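ESXA (Geobacillus thermodenitrificans, PDB 3ZBH) is a WXG100 (ESAT-6) family helical-hairpin protein that forms a homodimer here and is probably a substrate of the type VII secretion system. Local coordinates at the interface of chains A and B. Sequence-based numbering; all coordinates share one arbitrary frame. Chains: chain A/B, ESXA.

Contact 1: the interface of chains A and B. Residues chain A 14, 17, 21, 79; chain B 38, 41-42, 45-46.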
ATOM      1  N   LEU A  14     -22.362   2.043  -9.271  1.00 46.19           N
ATOM      2  CA  LEU A  14     -21.608   3.085  -8.574  1.00 43.30           C
ATOM      3  C   LEU A  14     -21.225   2.696  -7.155  1.00 44.19           C
ATOM      4  O   LEU A  14     -20.097   2.946  -6.727  1.00 44.24           O
ATOM      5  CB  LEU A  14     -22.385   4.401  -8.565  1.00 41.61           C
ATOM      6  CG  LEU A  14     -22.466   5.204  -9.863  1.00 42.31           C
ATOM      7  CD1 LEU A  14     -23.569   6.247  -9.753  1.00 41.23           C
ATOM      8  CD2 LEU A  14     -21.145   5.873 -10.239  1.00 39.73           C
ATOM      9  N   VAL A  17     -18.359   0.117  -7.172  1.00 39.64           N
ATOM     10  CA  VAL A  17     -17.084   0.805  -7.378  1.00 38.41           C
ATOM     11  C   VAL A  17     -16.679   1.628  -6.143  1.00 39.62           C
ATOM     12  O   VAL A  17     -15.493   1.692  -5.803  1.00 39.39           O
ATOM     13  CB  VAL A  17     -17.082   1.650  -8.676  1.00 36.16           C
ATOM     14  CG1 VAL A  17     -15.717   2.284  -8.922  1.00 30.60           C
ATOM     15  CG2 VAL A  17     -17.446   0.776  -9.882  1.00 37.88           C
ATOM     16  N   TYR A  21     -13.016   1.289  -3.860  1.00 34.47           N
ATOM     17  CA  TYR A  21     -12.191   2.419  -3.402  1.00 32.58           C
ATOM     18  C   TYR A  21     -12.044   2.488  -1.882  1.00 35.43           C
ATOM     19  O   TYR A  21     -10.943   2.759  -1.380  1.00 33.00           O
ATOM     20  CB  TYR A  21     -12.667   3.757  -3.988  1.00 30.71           C
ATOM     21  CG  TYR A  21     -12.113   4.026  -5.368  1.00 29.15           C
ATOM     22  CD1 TYR A  21     -10.867   4.640  -5.534  1.00 27.57           C
ATOM     23  CD2 TYR A  21     -12.815   3.633  -6.523  1.00 27.47           C
ATOM     24  CE1 TYR A  21     -10.331   4.874  -6.791  1.00 28.77           C
ATOM     25  CE2 TYR A  21     -12.281   3.859  -7.783  1.00 26.02           C
ATOM     26  CZ  TYR A  21     -11.050   4.459  -7.920  1.00 27.72           C
ATOM     27  OH  TYR A  21     -10.519   4.701  -9.162  1.00 28.02           O
ATOM     28  N   LEU A  79     -18.352   8.600  -4.838  1.00 32.30           N
ATOM     29  CA  LEU A  79     -19.076   7.595  -5.626  1.00 34.00           C
ATOM     30  C   LEU A  79     -20.358   7.213  -4.887  1.00 36.56           C
ATOM     31  O   LEU A  79     -21.443   7.178  -5.489  1.00 32.62           O
ATOM     32  CB  LEU A  79     -18.185   6.374  -5.924  1.00 32.21           C
ATOM     33  CG  LEU A  79     -17.090   6.628  -6.968  1.00 31.33           C
ATOM     34  CD1 LEU A  79     -16.017   5.548  -6.941  1.00 29.71           C
ATOM     35  CD2 LEU A  79     -17.695   6.722  -8.367  1.00 32.34           C
TER
ATOM     36  N   MET B  38      -8.930   0.130 -11.501  1.00 26.65           N
ATOM     37  CA  MET B  38      -9.934   1.037 -10.896  1.00 25.51           C
ATOM     38  C   MET B  38      -9.955   2.447 -11.472  1.00 26.84           C
ATOM     39  O   MET B  38     -11.037   3.070 -11.545  1.00 27.22           O
ATOM     40  CB  MET B  38      -9.791   1.086  -9.375  1.00 26.00           C
ATOM     41  CG  MET B  38     -10.309  -0.179  -8.710  1.00 25.18           C
ATOM     42  SD  MET B  38      -9.597  -0.412  -7.085  1.00 27.86           S
ATOM     43  CE  MET B  38     -10.269   0.984  -6.186  1.00 24.00           C
ATOM     44  N   THR B  41     -11.875   2.069 -14.745  1.00 28.61           N
ATOM     45  CA  THR B  41     -13.294   1.947 -14.369  1.00 31.95           C
ATOM     46  C   THR B  41     -13.864   3.333 -14.050  1.00 33.34           C
ATOM     47  O   THR B  41     -14.955   3.720 -14.538  1.00 31.24           O
ATOM     48  CB  THR B  41     -13.476   1.002 -13.161  1.00 33.57           C
ATOM     49  OG1 THR B  41     -12.914  -0.275 -13.463  1.00 35.91           O
ATOM     50  CG2 THR B  41     -14.945   0.789 -12.834  1.00 33.89           C
ATOM     51  N   LEU B  42     -13.099   4.107 -13.286  1.00 29.50           N
ATOM     52  CA  LEU B  42     -13.549   5.446 -12.877  1.00 32.81           C
ATOM     53  C   LEU B  42     -13.721   6.384 -14.066  1.00 35.14           C
ATOM     54  O   LEU B  42     -14.702   7.127 -14.134  1.00 35.46           O
ATOM     55  CB  LEU B  42     -12.592   6.067 -11.863  1.00 31.29           C
ATOM     56  CG  LEU B  42     -13.151   7.264 -11.096  1.00 31.14           C
ATOM     57  CD1 LEU B  42     -14.320   6.814 -10.238  1.00 32.99           C
ATOM     58  CD2 LEU B  42     -12.057   7.865 -10.225  1.00 35.32           C
ATOM     59  N   ILE B  45     -17.126   5.760 -15.633  1.00 50.24           N
ATOM     60  CA  ILE B  45     -18.350   5.970 -14.852  1.00 51.75           C
ATOM     61  C   ILE B  45     -18.600   7.422 -14.424  1.00 54.35           C
ATOM     62  O   ILE B  45     -19.720   7.766 -14.044  1.00 57.45           O
ATOM     63  CB  ILE B  45     -18.491   4.980 -13.662  1.00 51.12           C
ATOM     64  CG1 ILE B  45     -17.401   5.200 -12.621  1.00 47.30           C
ATOM     65  CG2 ILE B  45     -18.494   3.533 -14.158  1.00 51.94           C
ATOM     66  CD1 ILE B  45     -17.549   4.320 -11.402  1.00 50.00           C
ATOM     67  N   TRP B  46     -17.570   8.260 -14.503  1.00 52.14           N
ATOM     68  CA  TRP B  46     -17.712   9.693 -14.271  1.00 51.42           C
ATOM     69  C   TRP B  46     -17.419  10.414 -15.520  1.00 54.82           C
ATOM     70  O   TRP B  46     -16.762   9.878 -16.414  1.00 59.47           O
ATOM     71  CB  TRP B  46     -16.732  10.203 -13.213  1.00 45.86           C
ATOM     72  CG  TRP B  46     -17.207  10.072 -11.789  1.00 40.02           C
ATOM     73  CD1 TRP B  46     -18.496   9.792 -11.332  1.00 41.94           C
ATOM     74  CD2 TRP B  46     -16.395  10.218 -10.574  1.00 39.58           C
ATOM     75  NE1 TRP B  46     -18.534   9.733  -9.956  1.00 40.44           N
ATOM     76  CE2 TRP B  46     -17.307   9.987  -9.438  1.00 40.69           C
ATOM     77  CE3 TRP B  46     -15.061  10.502 -10.320  1.00 38.86           C
ATOM     78  CZ2 TRP B  46     -16.871  10.062  -8.124  1.00 37.49           C
ATOM     79  CZ3 TRP B  46     -14.629  10.558  -8.986  1.00 35.91           C
ATOM     80  CH2 TRP B  46     -15.512  10.336  -7.920  1.00 36.09           C
TER
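The two flat groups, A:Tyr21 and B:Trp46, each take an aliphatic group from the other chain on one face. The methyl CE of B:Met38 lies over the middle of the A:Tyr21 phenol, 3.5 Å from the ring centroid, a CH-pi contact; at the ring's edge, in plane, stands the backbone O of A:Val17 from the same helix. The indole of B:Trp46 carries the A:Leu79 methyl CD2 toward its rim, A:Leu79 CD2 lying 3.4 Å from B:Trp46 CZ2, and the B:Leu42 methyl CD1 over the same face.

B:Met38 and A:Tyr21 run past each other in opposite directions. The long, flexible methionine bends at chi3 (66°), which folds its methyl over the ring. The hydroxyl A:Tyr21 OH gives a weak hydrogen bond to B:Met38 O, 2.9 Å; tyrosine suits the place by joining an apolar face to a polar end.

Between the rings lie A:Leu79 CD1 and B:Leu42 CD1, 3.9 Å apart. Beside the rings the packing is aliphatic. A:Val17 and B:Ile45 point at each other tip to tip, A:Val17 CG1 lying 3.7 Å from B:Ile45 CD1. B:Ile45 has CG1 between its backbone N and carbonyl carbon (chi1 65°), and the extended branch carries CD1 in among A:Val17, A:Leu14 and A:Leu79. Beta-branched valine and isoleucine, whose stiff branches meet end-on, probably suit the approach of the two helices 11-45. The methyl B:Thr41 CG2 rests 3.9 Å from A:Val17 CG2.

Contact 2: the interface of chains A and B. Residues chain A 42, 44-46; chain B 9, 14, 17, 79, 82.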
ATOM      1  N   LEU A  42      13.127  -3.441  12.302  1.00 23.55           N
ATOM      2  CA  LEU A  42      14.370  -3.384  11.525  1.00 23.17           C
ATOM      3  C   LEU A  42      15.436  -2.572  12.251  1.00 24.24           C
ATOM      4  O   LEU A  42      16.600  -2.939  12.267  1.00 22.17           O
ATOM      5  CB  LEU A  42      14.099  -2.772  10.146  1.00 22.06           C
ATOM      6  CG  LEU A  42      15.197  -2.892   9.099  1.00 22.12           C
ATOM      7  CD1 LEU A  42      15.355  -4.335   8.647  1.00 19.68           C
ATOM      8  CD2 LEU A  42      14.864  -1.994   7.895  1.00 21.95           C
ATOM      9  N   GLY A  44      16.021  -2.548  15.327  1.00 23.68           N
ATOM     10  CA  GLY A  44      16.608  -3.447  16.324  1.00 24.99           C
ATOM     11  C   GLY A  44      17.528  -4.523  15.750  1.00 25.09           C
ATOM     12  O   GLY A  44      18.310  -5.162  16.480  1.00 26.21           O
ATOM     13  N   ILE A  45      17.443  -4.743  14.441  1.00 21.33           N
ATOM     14  CA  ILE A  45      18.199  -5.836  13.820  1.00 19.68           C
ATOM     15  C   ILE A  45      19.535  -5.303  13.326  1.00 18.91           C
ATOM     16  O   ILE A  45      20.566  -5.974  13.467  1.00 19.22           O
ATOM     17  CB  ILE A  45      17.414  -6.443  12.623  1.00 19.34           C
ATOM     18  CG1 ILE A  45      16.241  -7.282  13.137  1.00 19.23           C
ATOM     19  CG2 ILE A  45      18.312  -7.294  11.714  1.00 18.69           C
ATOM     20  CD1 ILE A  45      15.266  -7.630  12.003  1.00 22.64           C
ATOM     21  N   TRP A  46      19.502  -4.128  12.712  1.00 18.97           N
ATOM     22  CA  TRP A  46      20.680  -3.580  12.078  1.00 20.22           C
ATOM     23  C   TRP A  46      21.141  -2.283  12.686  1.00 23.51           C
ATOM     24  O   TRP A  46      20.361  -1.543  13.272  1.00 22.68           O
ATOM     25  CB  TRP A  46      20.402  -3.226  10.625  1.00 19.19           C
ATOM     26  CG  TRP A  46      20.431  -4.366   9.655  1.00 18.73           C
ATOM     27  CD1 TRP A  46      21.152  -5.553   9.716  1.00 18.16           C
ATOM     28  CD2 TRP A  46      19.715  -4.410   8.394  1.00 18.92           C
ATOM     29  NE1 TRP A  46      20.890  -6.338   8.578  1.00 18.11           N
ATOM     30  CE2 TRP A  46      20.041  -5.691   7.767  1.00 19.20           C
ATOM     31  CE3 TRP A  46      18.842  -3.541   7.744  1.00 20.78           C
ATOM     32  CZ2 TRP A  46      19.520  -6.055   6.511  1.00 19.96           C
ATOM     33  CZ3 TRP A  46      18.318  -3.941   6.487  1.00 22.02           C
ATOM     34  CH2 TRP A  46      18.643  -5.174   5.919  1.00 19.64           C
TER
ATOM     35  N   LEU B   9      19.771 -11.789  18.739  1.00 24.79           N
ATOM     36  CA  LEU B   9      19.138 -12.094  17.439  1.00 24.04           C
ATOM     37  C   LEU B   9      19.439 -13.487  16.921  1.00 22.79           C
ATOM     38  O   LEU B   9      20.550 -14.004  17.117  1.00 20.34           O
ATOM     39  CB  LEU B   9      19.541 -11.056  16.376  1.00 23.19           C
ATOM     40  CG  LEU B   9      19.133  -9.606  16.647  1.00 22.77           C
ATOM     41  CD1 LEU B   9      19.918  -8.659  15.733  1.00 21.41           C
ATOM     42  CD2 LEU B   9      17.633  -9.400  16.489  1.00 23.81           C
ATOM     43  N   LEU B  14      15.450 -13.152  11.676  1.00 21.27           N
ATOM     44  CA  LEU B  14      15.784 -12.330  10.511  1.00 22.08           C
ATOM     45  C   LEU B  14      15.084 -12.792   9.236  1.00 21.90           C
ATOM     46  O   LEU B  14      14.626 -11.967   8.449  1.00 21.88           O
ATOM     47  CB  LEU B  14      17.298 -12.316  10.285  1.00 19.97           C
ATOM     48  CG  LEU B  14      18.024 -11.161  11.022  1.00 21.20           C
ATOM     49  CD1 LEU B  14      17.809 -11.209  12.515  1.00 21.34           C
ATOM     50  CD2 LEU B  14      19.525 -11.197  10.743  1.00 20.96           C
ATOM     51  N   VAL B  17      11.436 -11.772   9.310  1.00 21.52           N
ATOM     52  CA  VAL B  17      11.262 -10.380   8.952  1.00 21.51           C
ATOM     53  C   VAL B  17      11.545 -10.153   7.456  1.00 20.19           C
ATOM     54  O   VAL B  17      10.847  -9.369   6.815  1.00 19.30           O
ATOM     55  CB  VAL B  17      12.109  -9.442   9.843  1.00 21.73           C
ATOM     56  CG1 VAL B  17      11.877  -8.010   9.403  1.00 20.30           C
ATOM     57  CG2 VAL B  17      11.672  -9.610  11.314  1.00 21.99           C
ATOM     58  N   LEU B  79      18.236  -8.697   4.456  1.00 17.04           N
ATOM     59  CA  LEU B  79      17.897  -9.481   5.668  1.00 17.27           C
ATOM     60  C   LEU B  79      18.159 -10.970   5.520  1.00 18.57           C
ATOM     61  O   LEU B  79      18.645 -11.626   6.435  1.00 18.08           O
ATOM     62  CB  LEU B  79      16.440  -9.263   6.079  1.00 16.60           C
ATOM     63  CG  LEU B  79      16.176  -7.905   6.762  1.00 17.65           C
ATOM     64  CD1 LEU B  79      14.691  -7.610   6.840  1.00 18.38           C
ATOM     65  CD2 LEU B  79      16.801  -7.892   8.156  1.00 17.31           C
ATOM     66  N   SER B  82      21.854 -11.225   5.733  1.00 19.23           N
ATOM     67  CA  SER B  82      22.312 -11.087   7.129  1.00 20.87           C
ATOM     68  C   SER B  82      21.976 -12.334   7.926  1.00 19.89           C
ATOM     69  O   SER B  82      22.701 -12.709   8.797  1.00 17.71           O
ATOM     70  CB  SER B  82      21.658  -9.877   7.840  1.00 20.66           C
ATOM     71  OG  SER B  82      22.236  -8.677   7.437  1.00 23.06           O
TER
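A:Ile45, at the end of helix 11-45, still has a helical backbone, whereas A:Trp46 just beyond it is extended (psi 159°), and this change appears to turn both side chains toward chain B. These residues belong to the bend between the two helices of the hairpin, where the WXG motif lies and A:Trp46 supplies its tryptophan.

The indole of A:Trp46 uses two surfaces. A:Trp46 NE1 donates a hydrogen bond to the hydroxyl B:Ser82 OG, 2.9 Å, with the oxygen close to the ring plane and the bond fairly straight (159° at H). Serine is small enough to let the ring edge come in and still supplies an acceptor. One face of the indole receives B:Leu79 near the rim, A:Trp46 CZ2 lying 3.7 Å from B:Leu79 CD2. Both methyls of B:Leu79 also come near A:Leu42 CD1, B:Leu79 CD1 at 3.8 Å.

A:Ile45 sends out two branches. With CG2 anti to the backbone N, its CG1 arm runs beside that N (chi1 -73°) and aims CD1 tip to tip at B:Val17. The A:Ile45 CG2 methyl instead sits between B:Leu14 and B:Leu79, 3.9 Å from B:Leu14 CG. Beta-branching thus lets one residue fill two directions. B:Leu9, ahead of the first helix, lies against the backbone of A:Gly44, which has no side chain to stand in the way, and of A:Ile45, with B:Leu9 CD1 3.6 Å from A:Ile45 O.

Contact 3: the interface of chains A and B. Residues chain A 31, 34-35, 38, 65; chain B 24, 27-28, 72.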
ATOM      1  N   LEU A  31      -1.615  -1.315   5.460  1.00 29.95           N
ATOM      2  CA  LEU A  31      -0.227  -1.491   4.989  1.00 30.71           C
ATOM      3  C   LEU A  31       0.760  -0.568   5.713  1.00 30.09           C
ATOM      4  O   LEU A  31       1.793  -1.036   6.194  1.00 28.55           O
ATOM      5  CB  LEU A  31      -0.136  -1.254   3.482  1.00 30.54           C
ATOM      6  CG  LEU A  31       1.247  -1.356   2.828  1.00 32.22           C
ATOM      7  CD1 LEU A  31       1.889  -2.716   3.105  1.00 31.79           C
ATOM      8  CD2 LEU A  31       1.090  -1.124   1.334  1.00 31.73           C
ATOM      9  N   ARG A  34       1.455  -1.874   9.116  1.00 25.63           N
ATOM     10  CA  ARG A  34       2.348  -3.025   9.126  1.00 26.82           C
ATOM     11  C   ARG A  34       3.807  -2.589   8.872  1.00 26.30           C
ATOM     12  O   ARG A  34       4.737  -3.086   9.529  1.00 26.40           O
ATOM     13  CB  ARG A  34       1.873  -4.125   8.158  1.00 28.13           C
ATOM     14  CG  ARG A  34       0.544  -4.789   8.563  1.00 29.38           C
ATOM     15  CD  ARG A  34       0.232  -6.049   7.780  1.00 31.74           C
ATOM     16  NE  ARG A  34       0.289  -5.827   6.321  1.00 35.20           N
ATOM     17  CZ  ARG A  34      -0.749  -5.421   5.593  1.00 35.26           C
ATOM     18  NH1 ARG A  34      -1.926  -5.185   6.186  1.00 29.46           N
ATOM     19  NH2 ARG A  34      -0.610  -5.229   4.291  1.00 30.50           N
ATOM     20  N   LEU A  35       4.004  -1.654   7.940  1.00 26.50           N
ATOM     21  CA  LEU A  35       5.350  -1.174   7.572  1.00 24.56           C
ATOM     22  C   LEU A  35       5.989  -0.351   8.719  1.00 25.69           C
ATOM     23  O   LEU A  35       7.189  -0.404   8.951  1.00 23.52           O
ATOM     24  CB  LEU A  35       5.259  -0.314   6.316  1.00 24.48           C
ATOM     25  CG  LEU A  35       5.006  -1.098   5.012  1.00 25.27           C
ATOM     26  CD1 LEU A  35       5.095  -0.132   3.838  1.00 25.94           C
ATOM     27  CD2 LEU A  35       5.982  -2.273   4.880  1.00 24.90           C
ATOM     28  N   MET A  38       7.207  -2.937  11.111  1.00 25.66           N
ATOM     29  CA  MET A  38       8.397  -3.530  10.484  1.00 25.50           C
ATOM     30  C   MET A  38       9.635  -2.613  10.550  1.00 24.59           C
ATOM     31  O   MET A  38      10.727  -3.084  10.860  1.00 26.78           O
ATOM     32  CB  MET A  38       8.075  -3.951   9.044  1.00 25.02           C
ATOM     33  CG  MET A  38       7.122  -5.138   8.953  1.00 24.77           C
ATOM     34  SD  MET A  38       6.245  -5.278   7.372  1.00 27.67           S
ATOM     35  CE  MET A  38       7.652  -5.491   6.275  1.00 26.01           C
ATOM     36  N   PHE A  65       2.051   7.487   0.763  1.00 26.10           N
ATOM     37  CA  PHE A  65       1.078   6.475   1.160  1.00 26.64           C
ATOM     38  C   PHE A  65      -0.102   7.043   1.945  1.00 27.97           C
ATOM     39  O   PHE A  65      -1.250   6.644   1.718  1.00 25.19           O
ATOM     40  CB  PHE A  65       1.753   5.342   1.947  1.00 26.07           C
ATOM     41  CG  PHE A  65       2.481   4.356   1.061  1.00 23.50           C
ATOM     42  CD1 PHE A  65       3.503   4.791   0.228  1.00 21.88           C
ATOM     43  CD2 PHE A  65       2.135   3.018   1.059  1.00 25.76           C
ATOM     44  CE1 PHE A  65       4.158   3.909  -0.627  1.00 23.33           C
ATOM     45  CE2 PHE A  65       2.803   2.122   0.222  1.00 24.10           C
ATOM     46  CZ  PHE A  65       3.804   2.580  -0.631  1.00 22.22           C
TER
ATOM     47  N   GLU B  24       5.225  -7.754   1.775  1.00 20.97           N
ATOM     48  CA  GLU B  24       4.669  -6.410   1.645  1.00 22.17           C
ATOM     49  C   GLU B  24       5.042  -5.776   0.302  1.00 20.84           C
ATOM     50  O   GLU B  24       4.254  -5.019  -0.254  1.00 21.88           O
ATOM     51  CB  GLU B  24       5.006  -5.507   2.854  1.00 24.36           C
ATOM     52  CG  GLU B  24       4.466  -5.983   4.215  1.00 25.15           C
ATOM     53  CD  GLU B  24       2.957  -6.305   4.253  1.00 30.86           C
ATOM     54  OE1 GLU B  24       2.180  -5.936   3.338  1.00 31.93           O
ATOM     55  OE2 GLU B  24       2.524  -6.958   5.221  1.00 34.10           O
ATOM     56  N   ASN B  27       2.297  -7.117  -1.966  1.00 23.97           N
ATOM     57  CA  ASN B  27       1.097  -6.355  -1.693  1.00 23.37           C
ATOM     58  C   ASN B  27       1.061  -4.963  -2.319  1.00 23.31           C
ATOM     59  O   ASN B  27      -0.007  -4.535  -2.763  1.00 21.67           O
ATOM     60  CB  ASN B  27       0.822  -6.254  -0.186  1.00 25.87           C
ATOM     61  CG  ASN B  27       0.562  -7.610   0.453  1.00 28.41           C
ATOM     62  OD1 ASN B  27       0.110  -8.533  -0.203  1.00 33.31           O
ATOM     63  ND2 ASN B  27       0.870  -7.730   1.729  1.00 30.75           N
ATOM     64  N   VAL B  28       2.204  -4.258  -2.352  1.00 20.27           N
ATOM     65  CA  VAL B  28       2.299  -2.944  -3.009  1.00 20.00           C
ATOM     66  C   VAL B  28       2.051  -3.027  -4.524  1.00 21.12           C
ATOM     67  O   VAL B  28       1.234  -2.260  -5.050  1.00 19.75           O
ATOM     68  CB  VAL B  28       3.651  -2.193  -2.713  1.00 19.85           C
ATOM     69  CG1 VAL B  28       3.834  -0.946  -3.598  1.00 20.03           C
ATOM     70  CG2 VAL B  28       3.698  -1.796  -1.257  1.00 21.15           C
ATOM     71  N   LEU B  72      11.382  -2.316  -0.248  1.00 16.94           N
ATOM     72  CA  LEU B  72      11.011  -3.442   0.584  1.00 17.10           C
ATOM     73  C   LEU B  72      11.686  -4.719   0.096  1.00 18.78           C
ATOM     74  O   LEU B  72      12.121  -5.515   0.886  1.00 16.75           O
ATOM     75  CB  LEU B  72       9.487  -3.643   0.612  1.00 17.53           C
ATOM     76  CG  LEU B  72       8.658  -2.446   1.158  1.00 18.94           C
ATOM     77  CD1 LEU B  72       7.178  -2.666   0.880  1.00 19.82           C
ATOM     78  CD2 LEU B  72       8.917  -2.089   2.627  1.00 22.46           C
TER
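A:Leu35 and B:Leu72 meet at about a right angle in the apolar centre, their CD2 methyls 3.7 Å apart. Nearby, A:Leu31 crosses B:Val28 in the same manner, A:Leu31 CD2 to B:Val28 CG2 3.7 Å; a slim valine here probably allows the helices to come close. The other A:Leu31 methyl, CD1, faces B:Glu24, whose aliphatic stem also packs against A:Leu35 and A:Met38; the polarisable sulfur A:Met38 SD lies 3.7 Å from B:Glu24 CG.

Farther out, the long arm of A:Arg34 bends at chi3 (-53°) and brings its guanidinium edge alongside the carboxylate in a side-on, two-pronged grip. A:Arg34 NE donates a hydrogen bond that is also the salt bridge to B:Glu24 OE2 (2.7 Å), from above the carboxylate plane. A:Arg34 NH2 donates another to B:Glu24 OE1 (3.0 Å), on the syn side. The two planes are tilted 32° apart. B:Asn27 ND2, from the same helix as the glutamate, adds a 2.7 Å hydrogen bond to B:Glu24 OE1, arriving at the opposite face from A:Arg34 NH2. These bonds should restrain rotation of the carboxylate. The patch joins leucine packing to a charge pair that would help set the alignment of the two hairpins in the dimer.

Contact 1 and contact 2 lie at opposite ends of the interface, their C-alpha centres about 42 Å apart; contact 3 is between them, about 25 Å from contact 1 and 17 Å from contact 2. In contact 1 A:Leu14, A:Val17 and A:Leu79 face B:Leu42, B:Ile45 and B:Trp46; in contact 2 the chains are exchanged. Contact 3 uses the middle of both helices 11-45, with the second helices adding A:Phe65 and B:Leu72. B:Met38 serves contact 1 and A:Met38 contact 3. This two-fold arrangement lets each hairpin bend sit against its partner, consistent with an antiparallel homodimer of the WXG100 kind.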